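Local coordinates for SusD-like protein BACOVA_02651 (Bacteroides ovatus, PDB 5E75) that binds polysaccharide at the cell surface and probably mediates xyloglucan binding before its transport into the periplasm for degradation, at residues D34-Q37 against R38-P42; L233-Y236 against K237-N240. All coordinates share one frame; numbering follows the deposited sequence.

How the interactions relate
Interactions 1 and 2 lie about 20 Å apart between centres, do not touch, and share no helix or strand. Interaction 1 (34-42) is partly buried, with Tyr35, Asn36, Ser39 and Ile40 inside the protein: it joins helix 33-36 to helix 40-46 in the N-terminal part of the chain, and its core is an isoleucine laid over a tyrosine ring, with one backbone carbonyl collecting donors. Interaction 2 (233-240) is a surface turn in the loop between helix 205-221 and strand 244-248. Its hydrogen bonds are also made by the main chain, but its side chains are lysines, asparagines and a tyrosine, whose polar ends are tied partly to the residues just before the turn and partly to a loop distant in sequence instead of meeting each other.

Interaction 1. Residues D34-Q37 against R38-P42; sequences DYNQ and RSIVP
The carbonyl of Tyr35 is the point round which the chain turns from helix 33-36 into helix 40-46, a tight turn linking two short helices in the largely alpha-helical SusD fold. Its O accepts the N-H of Ile40 at 3.1 Å with an N-H...O angle of 151°. Arg38 N adds a weak, long bond to Tyr35 O, and Ser39 OG a second weak one. One acceptor thus gathers three donors from the incoming segment. A water at the same turn accepts from Ser39 N at 3.0 Å; its approach to Asp34 O is unusually short.

On the side-chain level Tyr35 and Ile40 carry the contact, crossing at about a right angle. With CG of Tyr35 anti to the backbone N (chi1 171°), the ring lies against Ile40. Ile40 CB sits over one face in a CH-pi contact, 3.8 Å from the centroid and 15° off the ring normal. Ile40 CG1 continues over Tyr35 CZ, and the phenol oxygen is hydrogen-bonded to Tyr423 OH, which fixes the far end of the ring. Phe79 meets the same ring at an incline.

Asn36 runs alongside Ile40, pointing the same way. Its amide is held at both ends, OD1 by Thr355 OG1 and ND2 by Asn260 OD1, while Arg38 NH1 reaches Tyr57 OH. The methyls of Ile40 divide between the parts of Asn36: CG2 lies 3.4 Å from Asn36 O, and CD1 lies 3.6 Å from Asn36 OD1.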
loop_
_atom_site.group_PDB
_atom_site.type_symbol
_atom_site.label_atom_id
_atom_site.label_comp_id
_atom_site.label_asym_id
_atom_site.label_seq_id
_atom_site.Cartn_x
_atom_site.Cartn_y
_atom_site.Cartn_z
ATOM N N ASP A 34 14.831 0.346 -1.449
ATOM C CA ASP A 34 15.003 1.774 -1.170
ATOM C C ASP A 34 13.668 2.417 -0.825
ATOM O O ASP A 34 13.632 3.422 -0.133
ATOM C CB ASP A 34 15.638 2.555 -2.334
ATOM C CG ASP A 34 17.122 2.329 -2.466
ATOM O OD1 ASP A 34 17.699 1.610 -1.627
ATOM O OD2 ASP A 34 17.707 2.898 -3.421
ATOM N N TYR A 35 12.575 1.861 -1.343
ATOM C CA TYR A 35 11.232 2.353 -1.019
ATOM C C TYR A 35 10.759 1.803 0.321
ATOM O O TYR A 35 10.350 2.574 1.192
ATOM C CB TYR A 35 10.270 1.954 -2.139
ATOM C CG TYR A 35 8.789 2.185 -1.888
ATOM C CD1 TYR A 35 8.296 3.452 -1.600
ATOM C CD2 TYR A 35 7.879 1.137 -1.986
ATOM C CE1 TYR A 35 6.937 3.661 -1.408
ATOM C CE2 TYR A 35 6.521 1.345 -1.780
ATOM C CZ TYR A 35 6.065 2.609 -1.500
ATOM O OH TYR A 35 4.710 2.850 -1.300
ATOM N N ASN A 36 10.840 0.490 0.493
ATOM C CA ASN A 36 10.381 -0.138 1.723
ATOM C C ASN A 36 11.148 0.305 2.952
ATOM O O ASN A 36 10.599 0.297 4.049
ATOM C CB ASN A 36 10.429 -1.670 1.611
ATOM C CG ASN A 36 9.650 -2.349 2.703
ATOM O OD1 ASN A 36 8.409 -2.416 2.630
ATOM N ND2 ASN A 36 10.338 -2.832 3.737
ATOM N N GLN A 37 12.397 0.726 2.796
ATOM C CA GLN A 37 13.212 0.952 3.979
ATOM C C GLN A 37 12.788 2.183 4.765
ATOM O O GLN A 37 13.171 2.336 5.923
ATOM C CB GLN A 37 14.698 1.033 3.629
ATOM C CG GLN A 37 15.134 2.282 2.911
ATOM C CD GLN A 37 16.637 2.480 2.970
ATOM O OE1 GLN A 37 17.349 2.230 2.000
ATOM N NE2 GLN A 37 17.122 2.923 4.118
ATOM N N ARG A 38 12.018 3.070 4.152
ATOM C CA ARG A 38 11.620 4.288 4.844
ATOM C C ARG A 38 10.349 4.915 4.289
ATOM O O ARG A 38 9.342 4.982 4.999
ATOM C CB ARG A 38 12.769 5.303 4.797
ATOM C CG ARG A 38 12.600 6.512 5.715
ATOM C CD ARG A 38 13.963 7.028 6.183
ATOM N NE ARG A 38 14.620 6.093 7.097
ATOM C CZ ARG A 38 14.453 6.075 8.419
ATOM N NH1 ARG A 38 13.641 6.944 9.014
ATOM N NH2 ARG A 38 15.104 5.179 9.153
ATOM N N SER A 39 10.408 5.369 3.041
ATOM C CA SER A 39 9.386 6.249 2.490
ATOM C C SER A 39 8.003 5.609 2.311
ATOM O O SER A 39 7.015 6.321 2.247
ATOM C CB SER A 39 9.855 6.843 1.165
ATOM O OG SER A 39 10.060 5.836 0.189
ATOM N N ILE A 40 7.951 4.287 2.215
ATOM C CA ILE A 40 6.682 3.588 2.093
ATOM C C ILE A 40 5.713 4.021 3.202
ATOM O O ILE A 40 4.505 4.159 2.953
ATOM C CB ILE A 40 6.908 2.063 2.084
ATOM C CG1 ILE A 40 5.606 1.329 1.782
ATOM C CG2 ILE A 40 7.527 1.578 3.405
ATOM C CD1 ILE A 40 5.803 -0.172 1.453
ATOM N N VAL A 41 6.229 4.269 4.403
ATOM C CA VAL A 41 5.372 4.581 5.554
ATOM C C VAL A 41 4.714 5.973 5.444
ATOM O O VAL A 41 3.495 6.069 5.465
ATOM C CB VAL A 41 6.158 4.397 6.871
ATOM C CG1 VAL A 41 5.348 4.836 8.092
ATOM C CG2 VAL A 41 6.603 2.945 7.024
ATOM N N PRO A 42 5.514 7.048 5.304
ATOM C CA PRO A 42 4.863 8.363 5.208
ATOM C C PRO A 42 4.101 8.567 3.904
ATOM O O PRO A 42 3.090 9.254 3.916
ATOM C CB PRO A 42 6.035 9.348 5.312
ATOM C CG PRO A 42 7.245 8.537 4.916
ATOM C CD PRO A 42 6.975 7.178 5.468
HETATM O O HOH W 1 12.642 5.422 1.091
#

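Interaction 2. Residues L233-Y236 against K237-N240; sequences LFKY and KNNN
Lys235 O accepts the N-H of Asn238 at 3.0 Å, and one residue on, Tyr236 O accepts the N-H of Asn239 at 3.0 Å and an N-H...O angle of 169°. A water lies 3.0 Å from Leu233 O and 2.8 Å from Asn239 OD1, placed to bridge a residue before the turn and the last side chain of the turn.

The side chains fan outward. The amide of Asn239 is almost perpendicular to the Tyr236 ring (planes 89° apart), its ND2 3.8 Å from CD1 of the ring; Pro352 O and Asn354 N hold that amide in place. On the CD2-CE2 side of the ring, the bent chain of Lys237 brings CD to 3.9 Å from Tyr236 CE2. Lys237 NZ and Tyr236 OH then converge on one carboxylate oxygen, Asp343 OD2. Asn238 has CG anti to its carbonyl carbon (chi1 -59°), and ND2 bonds to Asp232 O while passing 4.0 Å from Lys235 CB.

Two successive i to i+3 bonds, with Tyr236 and Lys237 in 3-10 conformation, make this a short 3-10 turn in a surface loop.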
loop_
_atom_site.group_PDB
_atom_site.type_symbol
_atom_site.label_atom_id
_atom_site.label_comp_id
_atom_site.label_asym_id
_atom_site.label_seq_id
_atom_site.Cartn_x
_atom_site.Cartn_y
_atom_site.Cartn_z
ATOM N N LEU A 233 -3.624 -12.568 8.420
ATOM C CA LEU A 233 -2.928 -12.018 7.260
ATOM C C LEU A 233 -1.601 -11.369 7.644
ATOM O O LEU A 233 -0.715 -11.222 6.809
ATOM C CB LEU A 233 -3.794 -10.950 6.586
ATOM C CG LEU A 233 -5.021 -11.430 5.834
ATOM C CD1 LEU A 233 -5.965 -10.257 5.596
ATOM C CD2 LEU A 233 -4.631 -12.118 4.530
ATOM N N PHE A 234 -1.467 -10.978 8.909
ATOM C CA PHE A 234 -0.366 -10.123 9.343
ATOM C C PHE A 234 0.528 -10.827 10.346
ATOM O O PHE A 234 1.169 -10.198 11.185
ATOM C CB PHE A 234 -0.946 -8.797 9.848
ATOM C CG PHE A 234 -1.973 -8.238 8.916
ATOM C CD1 PHE A 234 -1.595 -7.673 7.706
ATOM C CD2 PHE A 234 -3.317 -8.340 9.214
ATOM C CE1 PHE A 234 -2.553 -7.203 6.816
ATOM C CE2 PHE A 234 -4.276 -7.863 8.315
ATOM C CZ PHE A 234 -3.889 -7.286 7.142
ATOM N N LYS A 235 0.608 -12.152 10.185
ATOM C CA LYS A 235 1.510 -13.008 10.941
ATOM C C LYS A 235 2.478 -13.662 9.966
ATOM O O LYS A 235 2.087 -14.082 8.870
ATOM C CB LYS A 235 0.721 -14.084 11.679
ATOM C CG LYS A 235 -0.265 -13.539 12.672
ATOM C CD LYS A 235 -1.124 -14.636 13.289
ATOM C CE LYS A 235 -2.291 -14.061 14.081
ATOM N NZ LYS A 235 -3.186 -15.123 14.590
ATOM N N TYR A 236 3.738 -13.744 10.363
ATOM C CA TYR A 236 4.791 -14.265 9.493
ATOM C C TYR A 236 4.551 -15.708 9.021
ATOM O O TYR A 236 4.873 -16.051 7.879
ATOM C CB TYR A 236 6.154 -14.117 10.187
ATOM C CG TYR A 236 7.092 -15.283 10.022
ATOM C CD1 TYR A 236 7.895 -15.395 8.910
ATOM C CD2 TYR A 236 7.177 -16.260 11.002
ATOM C CE1 TYR A 236 8.767 -16.479 8.769
ATOM C CE2 TYR A 236 8.011 -17.325 10.877
ATOM C CZ TYR A 236 8.808 -17.433 9.769
ATOM O OH TYR A 236 9.645 -18.521 9.674
ATOM N N LYS A 237 3.969 -16.544 9.875
ATOM C CA LYS A 237 3.704 -17.930 9.491
ATOM C C LYS A 237 2.747 -18.010 8.324
ATOM O O LYS A 237 2.680 -19.042 7.661
ATOM C CB LYS A 237 3.127 -18.733 10.654
ATOM C CG LYS A 237 4.120 -19.095 11.751
ATOM C CD LYS A 237 5.192 -20.037 11.271
ATOM C CE LYS A 237 5.888 -20.704 12.451
ATOM N NZ LYS A 237 7.031 -21.538 11.981
ATOM N N ASN A 238 1.999 -16.938 8.065
ATOM C CA ASN A 238 1.048 -16.911 6.958
ATOM C C ASN A 238 1.499 -16.030 5.805
ATOM O O ASN A 238 0.685 -15.687 4.950
ATOM C CB ASN A 238 -0.333 -16.476 7.446
ATOM C CG ASN A 238 -0.875 -17.401 8.503
ATOM O OD1 ASN A 238 -0.799 -18.626 8.361
ATOM N ND2 ASN A 238 -1.374 -16.838 9.593
ATOM N N ASN A 239 2.790 -15.697 5.743
ATOM C CA ASN A 239 3.323 -15.073 4.540
ATOM C C ASN A 239 2.908 -15.957 3.359
ATOM O O ASN A 239 2.946 -17.190 3.451
ATOM C CB ASN A 239 4.853 -14.995 4.573
ATOM C CG ASN A 239 5.392 -13.808 5.366
ATOM O OD1 ASN A 239 4.685 -12.844 5.677
ATOM N ND2 ASN A 239 6.672 -13.874 5.674
ATOM N N ASN A 240 2.497 -15.334 2.258
ATOM C CA ASN A 240 2.145 -16.044 1.025
ATOM C C ASN A 240 0.947 -16.961 1.173
ATOM O O ASN A 240 0.800 -17.954 0.471
ATOM C CB ASN A 240 3.354 -16.776 0.447
ATOM C CG ASN A 240 4.439 -15.815 0.056
ATOM O OD1 ASN A 240 4.161 -14.773 -0.538
ATOM N ND2 ASN A 240 5.679 -16.135 0.400
HETATM O O HOH W 2 2.234 -11.760 6.474
#